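Local coordinates for calcium uptake protein 3, mitochondrial (Homo sapiens, PDB 6AGI) that senses calcium through its EF-hands and, as a disulfide-linked heterodimer with MICU1, regulates the mitochondrial calcium uniporter in the central nervous system and skeletal muscle, at residues 127-130 with 131-134; 210-213 with 214-218; 245-248 with 249-252; 291-294 with 295-298. All coordinates share one frame; numbering follows the deposited sequence.

Contact 1: 127-130 with 131-134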
ATOM      1  N   PHE B 127     -24.953  -3.223   5.656  1.00 27.32           N
ATOM      2  CA  PHE B 127     -24.534  -2.010   4.980  1.00 36.59           C
ATOM      3  C   PHE B 127     -24.739  -0.787   5.857  1.00 36.55           C
ATOM      4  O   PHE B 127     -23.991   0.179   5.731  1.00 41.70           O
ATOM      5  CB  PHE B 127     -25.262  -1.861   3.639  1.00 23.85           C
ATOM      6  CG  PHE B 127     -24.728  -0.747   2.795  1.00 28.14           C
ATOM      7  CD1 PHE B 127     -25.236   0.540   2.892  1.00 26.63           C
ATOM      8  CD2 PHE B 127     -23.662  -0.977   1.941  1.00 40.41           C
ATOM      9  CE1 PHE B 127     -24.727   1.561   2.110  1.00 20.13           C
ATOM     10  CE2 PHE B 127     -23.127   0.046   1.175  1.00 37.66           C
ATOM     11  CZ  PHE B 127     -23.667   1.315   1.258  1.00 39.66           C
ATOM     12  N   LEU B 128     -25.752  -0.792   6.726  1.00 26.99           N
ATOM     13  CA  LEU B 128     -26.051   0.388   7.530  1.00 41.63           C
ATOM     14  C   LEU B 128     -25.158   0.536   8.765  1.00 43.75           C
ATOM     15  O   LEU B 128     -24.991   1.672   9.269  1.00 41.11           O
ATOM     16  CB  LEU B 128     -27.536   0.380   7.916  1.00 36.50           C
ATOM     17  CG  LEU B 128     -28.400   1.075   6.840  1.00 34.41           C
ATOM     18  CD1 LEU B 128     -29.879   0.937   7.102  1.00 35.30           C
ATOM     19  CD2 LEU B 128     -28.033   2.568   6.699  1.00 30.88           C
ATOM     20  N   VAL B 129     -24.552  -0.560   9.244  1.00 34.86           N
ATOM     21  CA  VAL B 129     -23.761  -0.443  10.471  1.00 49.48           C
ATOM     22  C   VAL B 129     -22.688   0.630  10.372  1.00 65.66           C
ATOM     23  O   VAL B 129     -22.298   1.216  11.381  1.00 68.54           O
ATOM     24  CB  VAL B 129     -23.106  -1.778  10.861  1.00 49.98           C
ATOM     25  CG1 VAL B 129     -24.140  -2.875  10.886  1.00 54.34           C
ATOM     26  CG2 VAL B 129     -21.909  -2.091   9.929  1.00 38.77           C
ATOM     27  N   LEU B 130     -22.183   0.921   9.196  1.00 61.33           N
ATOM     28  CA  LEU B 130     -21.088   1.868   9.263  1.00 56.90           C
ATOM     29  C   LEU B 130     -21.580   3.304   9.398  1.00 51.28           C
ATOM     30  O   LEU B 130     -20.940   4.110  10.086  1.00 41.59           O
ATOM     31  CB  LEU B 130     -20.165   1.674   8.075  1.00 65.55           C
ATOM     32  CG  LEU B 130     -19.343   0.411   7.834  1.00 74.03           C
ATOM     33  CD1 LEU B 130     -18.549   0.311   6.480  1.00 78.11           C
ATOM     34  CD2 LEU B 130     -18.472   0.455   8.991  1.00 71.54           C
ATOM     35  N   GLN B 131     -22.714   3.640   8.787  1.00 71.65           N
ATOM     36  CA  GLN B 131     -23.296   4.934   9.099  1.00 81.74           C
ATOM     37  C   GLN B 131     -23.620   5.002  10.579  1.00 77.13           C
ATOM     38  O   GLN B 131     -23.459   6.065  11.193  1.00 65.85           O
ATOM     39  CB  GLN B 131     -24.531   5.230   8.228  1.00 86.93           C
ATOM     40  CG  GLN B 131     -25.241   6.549   8.614  1.00 93.21           C
ATOM     41  CD  GLN B 131     -25.763   7.380   7.428  1.00 92.96           C
ATOM     42  OE1 GLN B 131     -25.769   8.616   7.482  1.00 90.47           O
ATOM     43  NE2 GLN B 131     -26.204   6.705   6.364  1.00 94.89           N
ATOM     44  N   GLU B 132     -23.986   3.863  11.194  1.00 75.08           N
ATOM     45  CA  GLU B 132     -24.178   3.896  12.645  1.00 80.91           C
ATOM     46  C   GLU B 132     -22.861   4.199  13.363  1.00 87.48           C
ATOM     47  O   GLU B 132     -22.843   4.945  14.350  1.00 95.54           O
ATOM     48  CB  GLU B 132     -24.744   2.564  13.173  1.00 83.85           C
ATOM     49  CG  GLU B 132     -23.664   1.661  13.829  1.00 93.27           C
ATOM     50  CD  GLU B 132     -24.143   0.339  14.405  1.00 99.95           C
ATOM     51  OE1 GLU B 132     -23.283  -0.558  14.559  1.00102.46           O
ATOM     52  OE2 GLU B 132     -25.353   0.176  14.681  1.00101.36           O
ATOM     53  N   ILE B 133     -21.747   3.633  12.882  1.00 81.34           N
ATOM     54  CA  ILE B 133     -20.479   3.760  13.599  1.00 77.46           C
ATOM     55  C   ILE B 133     -19.943   5.187  13.530  1.00 88.58           C
ATOM     56  O   ILE B 133     -19.491   5.749  14.538  1.00 88.45           O
ATOM     57  CB  ILE B 133     -19.458   2.743  13.058  1.00 63.54           C
ATOM     58  CG1 ILE B 133     -19.959   1.307  13.261  1.00 65.29           C
ATOM     59  CG2 ILE B 133     -18.114   2.927  13.734  1.00 60.44           C
ATOM     60  CD1 ILE B 133     -20.292   0.940  14.694  1.00 64.94           C
ATOM     61  N   PHE B 134     -20.001   5.803  12.347  1.00 87.92           N
ATOM     62  CA  PHE B 134     -19.423   7.134  12.187  1.00 72.87           C
ATOM     63  C   PHE B 134     -20.284   8.192  12.858  1.00 67.53           C
ATOM     64  O   PHE B 134     -19.756   9.180  13.390  1.00 73.93           O
ATOM     65  CB  PHE B 134     -19.213   7.428  10.701  1.00 71.38           C
ATOM     66  CG  PHE B 134     -18.280   6.450  10.020  1.00 81.16           C
ATOM     67  CD1 PHE B 134     -17.607   5.473  10.756  1.00 88.15           C
ATOM     68  CD2 PHE B 134     -18.090   6.488   8.643  1.00 80.01           C
ATOM     69  CE1 PHE B 134     -16.755   4.560  10.141  1.00 86.99           C
ATOM     70  CE2 PHE B 134     -17.236   5.581   8.018  1.00 80.78           C
ATOM     71  CZ  PHE B 134     -16.566   4.613   8.775  1.00 84.82           C
TER
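Phe-134 and Glu-132 each reach back one turn through the backbone: Phe-134 N donates to Leu-130 O at 3.0 Å, an N-H...O angle of 165°, and Glu-132 N to Leu-128 O at 3.1 Å. Between these two, the bond from Ile-133 N to Val-129 O is doubtful. The Phe-134 ring puts one face against Leu-130 O, which sits toward its rim, 3.5 Å above the ring plane; with CG opposite the carbonyl carbon, chi1 -60°, the ring swings back along the helix to meet it. Another carbon-to-oxygen contact sets CB of Gln-131 3.7 Å from Leu-128 O. These turns belong to helix 124-138, the outgoing helix of EF-hand 1, whose first turn carries the calcium ligand Glu-126. Among the polar side-chain groups, Gln-131 OE1 goes on to a weak hydrogen bond with Thr-91 OG1, on the same chain but outside these turns. The helix also faces the second subunit, another copy of this protein: Arg-321 of that subunit donates through NH2 to Phe-134 O, and Leu-130 and Phe-134 pack on Met-315 of the same subunit.

Contact 2: 210-213 with 214-218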
ATOM      1  N   THR B 210     -32.097   6.193   0.781  1.00 24.11           N
ATOM      2  CA  THR B 210     -31.227   6.936  -0.112  1.00 23.22           C
ATOM      3  C   THR B 210     -31.178   6.192  -1.436  1.00 30.13           C
ATOM      4  O   THR B 210     -31.743   5.098  -1.578  1.00 34.42           O
ATOM      5  CB  THR B 210     -29.808   7.118   0.452  1.00 37.06           C
ATOM      6  OG1 THR B 210     -29.231   5.842   0.762  1.00 44.82           O
ATOM      7  CG2 THR B 210     -29.792   8.020   1.692  1.00 35.21           C
ATOM      8  N   THR B 211     -30.518   6.809  -2.426  1.00 33.15           N
ATOM      9  CA  THR B 211     -30.421   6.169  -3.735  1.00 25.07           C
ATOM     10  C   THR B 211     -29.616   4.879  -3.671  1.00 28.63           C
ATOM     11  O   THR B 211     -30.040   3.860  -4.217  1.00 30.10           O
ATOM     12  CB  THR B 211     -29.856   7.146  -4.768  1.00 31.89           C
ATOM     13  OG1 THR B 211     -30.909   8.017  -5.205  1.00 54.14           O
ATOM     14  CG2 THR B 211     -29.194   6.411  -5.962  1.00 18.59           C
ATOM     15  N   LEU B 212     -28.459   4.887  -3.001  1.00 29.16           N
ATOM     16  CA  LEU B 212     -27.686   3.648  -2.944  1.00 17.90           C
ATOM     17  C   LEU B 212     -28.404   2.594  -2.111  1.00 18.91           C
ATOM     18  O   LEU B 212     -28.322   1.397  -2.412  1.00 18.85           O
ATOM     19  CB  LEU B 212     -26.280   3.910  -2.409  1.00 17.27           C
ATOM     20  CG  LEU B 212     -25.416   4.541  -3.497  1.00 34.03           C
ATOM     21  CD1 LEU B 212     -23.996   4.732  -2.999  1.00 28.52           C
ATOM     22  CD2 LEU B 212     -25.455   3.711  -4.814  1.00 30.40           C
ATOM     23  N   LEU B 213     -29.148   3.022  -1.095  1.00 20.04           N
ATOM     24  CA  LEU B 213     -29.866   2.080  -0.250  1.00 22.73           C
ATOM     25  C   LEU B 213     -30.979   1.356  -1.030  1.00 29.09           C
ATOM     26  O   LEU B 213     -31.112   0.124  -0.950  1.00 33.71           O
ATOM     27  CB  LEU B 213     -30.416   2.856   0.937  1.00 22.67           C
ATOM     28  CG  LEU B 213     -30.263   2.352   2.353  1.00 30.41           C
ATOM     29  CD1 LEU B 213     -28.828   2.000   2.628  1.00 22.88           C
ATOM     30  CD2 LEU B 213     -30.745   3.468   3.286  1.00 31.43           C
ATOM     31  N   VAL B 214     -31.765   2.102  -1.817  1.00 24.26           N
ATOM     32  CA  VAL B 214     -32.826   1.507  -2.635  1.00 37.95           C
ATOM     33  C   VAL B 214     -32.244   0.755  -3.835  1.00 43.10           C
ATOM     34  O   VAL B 214     -32.723  -0.328  -4.212  1.00 40.08           O
ATOM     35  CB  VAL B 214     -33.818   2.602  -3.069  1.00 31.94           C
ATOM     36  CG1 VAL B 214     -34.882   2.033  -3.961  1.00 31.89           C
ATOM     37  CG2 VAL B 214     -34.484   3.178  -1.834  1.00 27.24           C
ATOM     38  N   HIS B 215     -31.210   1.312  -4.452  1.00 25.43           N
ATOM     39  CA  HIS B 215     -30.580   0.644  -5.576  1.00 26.52           C
ATOM     40  C   HIS B 215     -30.048  -0.726  -5.161  1.00 29.89           C
ATOM     41  O   HIS B 215     -30.174  -1.697  -5.916  1.00 20.66           O
ATOM     42  CB  HIS B 215     -29.459   1.530  -6.118  1.00 17.94           C
ATOM     43  CG  HIS B 215     -28.672   0.901  -7.224  1.00 16.97           C
ATOM     44  ND1 HIS B 215     -29.110   0.878  -8.527  1.00 23.76           N
ATOM     45  CD2 HIS B 215     -27.472   0.278  -7.225  1.00 30.05           C
ATOM     46  CE1 HIS B 215     -28.215   0.270  -9.284  1.00 16.12           C
ATOM     47  NE2 HIS B 215     -27.212  -0.110  -8.518  1.00 15.71           N
ATOM     48  N   PHE B 216     -29.468  -0.823  -3.950  1.00 40.62           N
ATOM     49  CA  PHE B 216     -28.827  -2.050  -3.461  1.00 20.54           C
ATOM     50  C   PHE B 216     -29.837  -3.048  -2.920  1.00 30.74           C
ATOM     51  O   PHE B 216     -29.793  -4.231  -3.275  1.00 47.40           O
ATOM     52  CB  PHE B 216     -27.809  -1.723  -2.368  1.00 19.38           C
ATOM     53  CG  PHE B 216     -26.509  -1.188  -2.893  1.00 18.13           C
ATOM     54  CD1 PHE B 216     -26.079  -1.496  -4.180  1.00 25.88           C
ATOM     55  CD2 PHE B 216     -25.718  -0.374  -2.111  1.00 18.04           C
ATOM     56  CE1 PHE B 216     -24.864  -1.006  -4.665  1.00 27.17           C
ATOM     57  CE2 PHE B 216     -24.517   0.127  -2.590  1.00 20.87           C
ATOM     58  CZ  PHE B 216     -24.083  -0.197  -3.868  1.00 27.67           C
ATOM     59  N   PHE B 217     -30.732  -2.600  -2.033  1.00 26.95           N
ATOM     60  CA  PHE B 217     -31.609  -3.514  -1.310  1.00 26.26           C
ATOM     61  C   PHE B 217     -33.086  -3.310  -1.622  1.00 34.94           C
ATOM     62  O   PHE B 217     -33.936  -3.796  -0.868  1.00 38.25           O
ATOM     63  CB  PHE B 217     -31.377  -3.385   0.188  1.00 25.28           C
ATOM     64  CG  PHE B 217     -29.937  -3.253   0.546  1.00 38.35           C
ATOM     65  CD1 PHE B 217     -29.097  -4.360   0.515  1.00 46.98           C
ATOM     66  CD2 PHE B 217     -29.405  -2.024   0.890  1.00 26.84           C
ATOM     67  CE1 PHE B 217     -27.758  -4.244   0.832  1.00 23.59           C
ATOM     68  CE2 PHE B 217     -28.072  -1.909   1.195  1.00 30.69           C
ATOM     69  CZ  PHE B 217     -27.248  -3.027   1.160  1.00 22.86           C
ATOM     70  N   GLY B 218     -33.420  -2.597  -2.694  1.00 32.70           N
ATOM     71  CA  GLY B 218     -34.805  -2.481  -3.086  1.00 28.81           C
ATOM     72  C   GLY B 218     -35.583  -1.502  -2.234  1.00 36.06           C
ATOM     73  O   GLY B 218     -35.085  -0.914  -1.270  1.00 51.77           O
TER
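His-215 N donates to Thr-211 O at 2.8 Å, with an N-H...O angle of 159°. It is one rung of the short helix 211-217, flanked by Val-214 N to Thr-210 O, Phe-216 N to Leu-212 O and Phe-217 N to Leu-213 O. Thr-210 is the N-cap: its OG1 takes a weak bond from Leu-213 N at 3.4 Å and is also hydrogen-bonded to Glu-92. At the far end Gly-218, with a positive phi of 77°, turns the chain away while its N still reaches Val-214 O at 2.8 Å. Two leucine-phenylalanine pairs run along the helix. Leu-212 sets CB 4.2 Å from CE2 of Phe-216, and Leu-213 brings its CD1 branch 4.2 Å from CE2 of Phe-217. The Phe-217 ring in turn has CB of its neighbour Phe-216 over its centre, 3.5 Å above the plane. His-215 swings its ring out opposite the backbone N, chi1 176°, where ND1 bonds to Pro-69 O. Leu-212 faces helix 90-101, while Leu-213 and Phe-217 lie on helix 124-138 of EF-hand 1, packing the short helix against both helices. Nearly everything here is buried, and the polar side chains are paid for by partners elsewhere: Thr-211 OG1 by Val-87 N, His-215 ND1 by a carbonyl. That bond makes ND1 the likely protonated nitrogen of the imidazole.

Contact 3: 245-248 with 249-252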
ATOM      1  N   GLU B 245     -14.149  12.650 -16.544  1.00 17.42           N
ATOM      2  CA  GLU B 245     -12.973  13.527 -16.616  1.00 22.86           C
ATOM      3  C   GLU B 245     -12.413  13.566 -18.038  1.00 19.27           C
ATOM      4  O   GLU B 245     -12.257  14.648 -18.640  1.00 20.64           O
ATOM      5  CB  GLU B 245     -11.899  13.053 -15.636  1.00 37.26           C
ATOM      6  CG  GLU B 245     -11.814  13.799 -14.275  1.00 63.87           C
ATOM      7  CD  GLU B 245     -11.198  15.210 -14.375  1.00 83.97           C
ATOM      8  OE1 GLU B 245      -9.995  15.310 -14.730  1.00 87.19           O
ATOM      9  OE2 GLU B 245     -11.912  16.214 -14.104  1.00 87.52           O
ATOM     10  N   PHE B 246     -12.185  12.381 -18.618  1.00 26.26           N
ATOM     11  CA  PHE B 246     -11.628  12.289 -19.964  1.00 32.18           C
ATOM     12  C   PHE B 246     -12.446  13.117 -20.944  1.00 32.49           C
ATOM     13  O   PHE B 246     -11.927  14.051 -21.577  1.00 22.16           O
ATOM     14  CB  PHE B 246     -11.565  10.816 -20.406  1.00 26.25           C
ATOM     15  CG  PHE B 246     -10.888  10.618 -21.733  1.00 27.32           C
ATOM     16  CD1 PHE B 246      -9.508  10.546 -21.825  1.00 37.80           C
ATOM     17  CD2 PHE B 246     -11.629  10.519 -22.894  1.00 34.32           C
ATOM     18  CE1 PHE B 246      -8.865  10.395 -23.064  1.00 30.54           C
ATOM     19  CE2 PHE B 246     -10.999  10.357 -24.127  1.00 45.25           C
ATOM     20  CZ  PHE B 246      -9.610  10.301 -24.213  1.00 40.13           C
ATOM     21  N   LEU B 247     -13.755  12.846 -20.991  1.00 27.91           N
ATOM     22  CA  LEU B 247     -14.657  13.547 -21.895  1.00 21.28           C
ATOM     23  C   LEU B 247     -14.700  15.038 -21.583  1.00 28.98           C
ATOM     24  O   LEU B 247     -14.918  15.854 -22.483  1.00 42.20           O
ATOM     25  CB  LEU B 247     -16.055  12.937 -21.771  1.00 24.42           C
ATOM     26  CG  LEU B 247     -16.310  11.520 -22.307  1.00 20.05           C
ATOM     27  CD1 LEU B 247     -17.626  10.955 -21.776  1.00 19.33           C
ATOM     28  CD2 LEU B 247     -16.326  11.504 -23.813  1.00 21.47           C
ATOM     29  N   SER B 248     -14.521  15.411 -20.314  1.00 31.17           N
ATOM     30  CA  SER B 248     -14.400  16.817 -19.961  1.00 29.32           C
ATOM     31  C   SER B 248     -13.207  17.462 -20.636  1.00 45.14           C
ATOM     32  O   SER B 248     -13.152  18.697 -20.718  1.00 54.88           O
ATOM     33  CB  SER B 248     -14.293  16.998 -18.444  1.00 27.74           C
ATOM     34  OG  SER B 248     -15.513  16.678 -17.789  1.00 28.66           O
ATOM     35  N   TYR B 249     -12.228  16.674 -21.099  1.00 41.85           N
ATOM     36  CA  TYR B 249     -11.136  17.308 -21.834  1.00 29.35           C
ATOM     37  C   TYR B 249     -11.047  16.971 -23.317  1.00 26.91           C
ATOM     38  O   TYR B 249     -10.359  17.690 -24.043  1.00 28.83           O
ATOM     39  CB  TYR B 249      -9.785  16.984 -21.182  1.00 26.49           C
ATOM     40  CG  TYR B 249      -9.655  17.582 -19.798  1.00 33.36           C
ATOM     41  CD1 TYR B 249     -10.238  16.953 -18.705  1.00 28.14           C
ATOM     42  CD2 TYR B 249      -8.983  18.778 -19.585  1.00 27.54           C
ATOM     43  CE1 TYR B 249     -10.139  17.475 -17.441  1.00 36.90           C
ATOM     44  CE2 TYR B 249      -8.886  19.312 -18.315  1.00 45.01           C
ATOM     45  CZ  TYR B 249      -9.468  18.651 -17.246  1.00 47.59           C
ATOM     46  OH  TYR B 249      -9.388  19.143 -15.961  1.00 67.14           O
ATOM     47  N   SER B 250     -11.671  15.886 -23.786  1.00 34.13           N
ATOM     48  CA  SER B 250     -11.454  15.464 -25.175  1.00 39.20           C
ATOM     49  C   SER B 250     -12.083  16.415 -26.182  1.00 39.59           C
ATOM     50  O   SER B 250     -11.569  16.548 -27.301  1.00 34.80           O
ATOM     51  CB  SER B 250     -11.970  14.037 -25.416  1.00 33.17           C
ATOM     52  OG  SER B 250     -13.299  13.837 -24.962  1.00 27.58           O
ATOM     53  N   ASN B 251     -13.154  17.102 -25.806  1.00 50.04           N
ATOM     54  CA  ASN B 251     -13.993  17.828 -26.754  1.00 50.32           C
ATOM     55  C   ASN B 251     -14.189  17.032 -28.050  1.00 44.57           C
ATOM     56  O   ASN B 251     -13.814  17.458 -29.140  1.00 42.22           O
ATOM     57  CB  ASN B 251     -13.395  19.211 -27.038  1.00 44.39           C
ATOM     58  CG  ASN B 251     -12.820  19.873 -25.787  1.00 48.09           C
ATOM     59  OD1 ASN B 251     -13.514  20.049 -24.772  1.00 55.43           O
ATOM     60  ND2 ASN B 251     -11.555  20.276 -25.869  1.00 37.23           N
ATOM     61  N   GLY B 252     -14.825  15.866 -27.901  1.00 41.73           N
ATOM     62  CA  GLY B 252     -15.262  15.036 -29.017  1.00 33.89           C
ATOM     63  C   GLY B 252     -14.208  14.239 -29.763  1.00 38.20           C
ATOM     64  O   GLY B 252     -14.527  13.645 -30.800  1.00 45.27           O
TER
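Tyr-249 leaves the backbone with CG opposite its own carbonyl carbon, chi1 -66°, a turn that lays the ring back along Glu-245. Its CB passes 3.7 Å from Phe-246 O. CD1 comes next to Glu-245 O, which lies at the ring edge and in its plane. CE1 meets OE1 of Glu-245 at 3.5 Å, and OH ends 4.1 Å from the same OE1; the two side chains lie alongside each other and point the same way, carboxylate and ring planes 66° apart. Without the ring, as in an alanine at this place, the Glu-245 carboxylate is likely to lose its flanking group and a gap to open beside Ile-256 and Ile-264, on which the tyrosine packs. In the backbone, Phe-246 O takes two donors, Tyr-249 N at 2.7 Å from above the carbonyl plane and Ser-250 N at 2.9 Å within it. Ser-250 also brings CB to 4.0 Å from CE2 of Phe-246, whose ring meets Phe-293 and Phe-296 edge-to-face. The turn is losing its regular bonding, and Asn-251 takes a positive phi. This is the fraying C-terminal end of helix 227-250, leading into strand 255-256 and helix 258-265, a helix-loop-helix that resembles an EF-hand paired with degenerate EF-hand 2.

Contact 4: 291-294 with 295-298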
ATOM      1  N   ILE B 291      -3.611  11.113 -25.877  1.00 34.77           N
ATOM      2  CA  ILE B 291      -3.792   9.939 -25.043  1.00 32.48           C
ATOM      3  C   ILE B 291      -5.197   9.415 -25.256  1.00 30.69           C
ATOM      4  O   ILE B 291      -6.169  10.169 -25.155  1.00 47.37           O
ATOM      5  CB  ILE B 291      -3.538  10.284 -23.564  1.00 40.85           C
ATOM      6  CG1 ILE B 291      -2.113  10.824 -23.422  1.00 45.12           C
ATOM      7  CG2 ILE B 291      -3.782   9.085 -22.648  1.00 29.03           C
ATOM      8  CD1 ILE B 291      -1.037   9.753 -23.560  1.00 44.85           C
ATOM      9  N   THR B 292      -5.306   8.129 -25.551  1.00 32.33           N
ATOM     10  CA  THR B 292      -6.616   7.538 -25.773  1.00 39.03           C
ATOM     11  C   THR B 292      -7.278   7.201 -24.431  1.00 33.57           C
ATOM     12  O   THR B 292      -6.634   7.203 -23.371  1.00 40.05           O
ATOM     13  CB  THR B 292      -6.470   6.322 -26.695  1.00 43.94           C
ATOM     14  OG1 THR B 292      -5.878   5.231 -25.982  1.00 45.65           O
ATOM     15  CG2 THR B 292      -5.579   6.662 -27.874  1.00 40.29           C
ATOM     16  N   PHE B 293      -8.590   6.932 -24.459  1.00 26.92           N
ATOM     17  CA  PHE B 293      -9.264   6.647 -23.191  1.00 29.63           C
ATOM     18  C   PHE B 293      -8.732   5.375 -22.555  1.00 40.95           C
ATOM     19  O   PHE B 293      -8.663   5.266 -21.323  1.00 45.08           O
ATOM     20  CB  PHE B 293     -10.766   6.498 -23.352  1.00 21.85           C
ATOM     21  CG  PHE B 293     -11.459   6.188 -22.064  1.00 19.98           C
ATOM     22  CD1 PHE B 293     -11.513   7.127 -21.036  1.00 24.63           C
ATOM     23  CD2 PHE B 293     -12.060   4.961 -21.872  1.00 23.52           C
ATOM     24  CE1 PHE B 293     -12.172   6.842 -19.829  1.00 17.90           C
ATOM     25  CE2 PHE B 293     -12.711   4.662 -20.669  1.00 35.57           C
ATOM     26  CZ  PHE B 293     -12.764   5.602 -19.644  1.00 30.48           C
ATOM     27  N   ASP B 294      -8.391   4.386 -23.373  1.00 30.98           N
ATOM     28  CA  ASP B 294      -7.878   3.154 -22.801  1.00 39.81           C
ATOM     29  C   ASP B 294      -6.593   3.423 -22.038  1.00 32.18           C
ATOM     30  O   ASP B 294      -6.362   2.834 -20.977  1.00 29.55           O
ATOM     31  CB  ASP B 294      -7.657   2.113 -23.894  1.00 53.25           C
ATOM     32  CG  ASP B 294      -8.915   1.345 -24.213  1.00 69.42           C
ATOM     33  OD1 ASP B 294      -9.903   1.487 -23.448  1.00 67.35           O
ATOM     34  OD2 ASP B 294      -8.919   0.620 -25.239  1.00 83.03           O
ATOM     35  N   GLU B 295      -5.742   4.305 -22.576  1.00 24.28           N
ATOM     36  CA  GLU B 295      -4.462   4.605 -21.938  1.00 34.48           C
ATOM     37  C   GLU B 295      -4.663   5.394 -20.658  1.00 29.04           C
ATOM     38  O   GLU B 295      -3.988   5.147 -19.655  1.00 26.28           O
ATOM     39  CB  GLU B 295      -3.548   5.360 -22.911  1.00 29.77           C
ATOM     40  CG  GLU B 295      -3.171   4.549 -24.143  1.00 28.91           C
ATOM     41  CD  GLU B 295      -2.543   5.384 -25.229  1.00 45.53           C
ATOM     42  OE1 GLU B 295      -2.405   6.607 -25.029  1.00 51.53           O
ATOM     43  OE2 GLU B 295      -2.243   4.820 -26.308  1.00 66.63           O
ATOM     44  N   PHE B 296      -5.598   6.336 -20.681  1.00 31.80           N
ATOM     45  CA  PHE B 296      -5.919   7.143 -19.512  1.00 30.36           C
ATOM     46  C   PHE B 296      -6.491   6.263 -18.391  1.00 20.56           C
ATOM     47  O   PHE B 296      -6.084   6.374 -17.221  1.00 20.16           O
ATOM     48  CB  PHE B 296      -6.833   8.266 -20.028  1.00 32.82           C
ATOM     49  CG  PHE B 296      -7.507   9.111 -18.999  1.00 21.86           C
ATOM     50  CD1 PHE B 296      -8.627   8.686 -18.320  1.00 20.14           C
ATOM     51  CD2 PHE B 296      -7.036  10.390 -18.770  1.00 23.11           C
ATOM     52  CE1 PHE B 296      -9.256   9.525 -17.408  1.00 22.57           C
ATOM     53  CE2 PHE B 296      -7.645  11.236 -17.864  1.00 24.97           C
ATOM     54  CZ  PHE B 296      -8.753  10.803 -17.174  1.00 26.64           C
ATOM     55  N   ARG B 297      -7.381   5.332 -18.742  1.00 19.64           N
ATOM     56  CA  ARG B 297      -7.877   4.358 -17.767  1.00 19.61           C
ATOM     57  C   ARG B 297      -6.767   3.429 -17.289  1.00 18.41           C
ATOM     58  O   ARG B 297      -6.720   3.081 -16.107  1.00 17.59           O
ATOM     59  CB  ARG B 297      -9.067   3.576 -18.347  1.00 19.46           C
ATOM     60  CG  ARG B 297      -9.806   2.723 -17.319  1.00 27.60           C
ATOM     61  CD  ARG B 297     -11.147   2.106 -17.814  1.00 31.62           C
ATOM     62  NE  ARG B 297     -11.131   1.551 -19.162  1.00 27.79           N
ATOM     63  CZ  ARG B 297     -12.159   0.907 -19.710  1.00 38.05           C
ATOM     64  NH1 ARG B 297     -13.293   0.737 -19.032  1.00 38.15           N
ATOM     65  NH2 ARG B 297     -12.047   0.413 -20.933  1.00 48.42           N
ATOM     66  N   SER B 298      -5.938   2.930 -18.209  1.00 30.46           N
ATOM     67  CA  SER B 298      -4.776   2.133 -17.827  1.00 20.17           C
ATOM     68  C   SER B 298      -3.997   2.825 -16.727  1.00 28.75           C
ATOM     69  O   SER B 298      -3.718   2.246 -15.669  1.00 35.48           O
ATOM     70  CB  SER B 298      -3.893   1.901 -19.042  1.00 28.79           C
ATOM     71  OG  SER B 298      -4.343   0.756 -19.742  1.00 46.94           O
TER
HETATM   72  O   HOH W   1      -8.780   0.751 -20.266  1.00 27.04           O
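The backbone passes from the short strand 291-292 straight into helix 293-304, with Thr-292 as N-cap and Phe-296 N donating to Thr-292 O at 3.0 Å. Glu-295 reaches back over this start: CG opposite the carbonyl carbon, chi1 -64°, and a chain extended beyond it carry the carboxylate to the Thr-292 amide. There OE1 accepts a weak bond from Thr-292 N at 3.3 Å, one half of a capping box. The same carboxylate touches CG2 and CD1 of Ile-291, while OE2 has a weak bond to Ser-341. Shortening this side chain to an alanine is likely to deprive the Thr-292 amide of this acceptor and to uncover the side of Ile-291. Farther on, Arg-297 lays one face of its guanidinium over Phe-293 CE2, the planes 42° apart. NH2 makes a weak, long salt bridge to Asp-294 OD1 at 3.5 Å, approached at the guanidinium edge with the two flat groups nearly coplanar, 11° apart. Water 1 joins them, accepting from Arg-297 NE at 2.7 Å and donating to Asp-294 O. Inward, CD1 of Phe-293 lies 4.3 Å from CD1 of Phe-296. By its place in the helix-loop-helix, Glu-295 probably corresponds to the last calcium ligand of a canonical hand. Here its acidic group, like Asp-294 near the helix N-terminus, would be favoured by the helix dipole, and the carboxylate serves the cap in the degenerate second EF-hand.

In the fold
The four contacts form two touching pairs on separate parts of the chain. Contacts 1 and 2 meet through Phe-127, whose CB lies 3.4 Å from Phe-217 CZ and whose CD1 lies 3.9 Å from Leu-213 CD1, so helix 211-217 backs the outgoing helix of EF-hand 1. A bound calcium ion is about 10 Å from the side chain of Val-129 and about 9 Å from that of Phe-217. Contacts 3 and 4, with centres about 12 Å apart, join where Phe-246 CE1 reaches Ile-291 O at 3.4 Å; both lie away from the calcium sites. The centres of contacts 1 and 3 are about 36 Å apart, on opposite sides of the chain's centre.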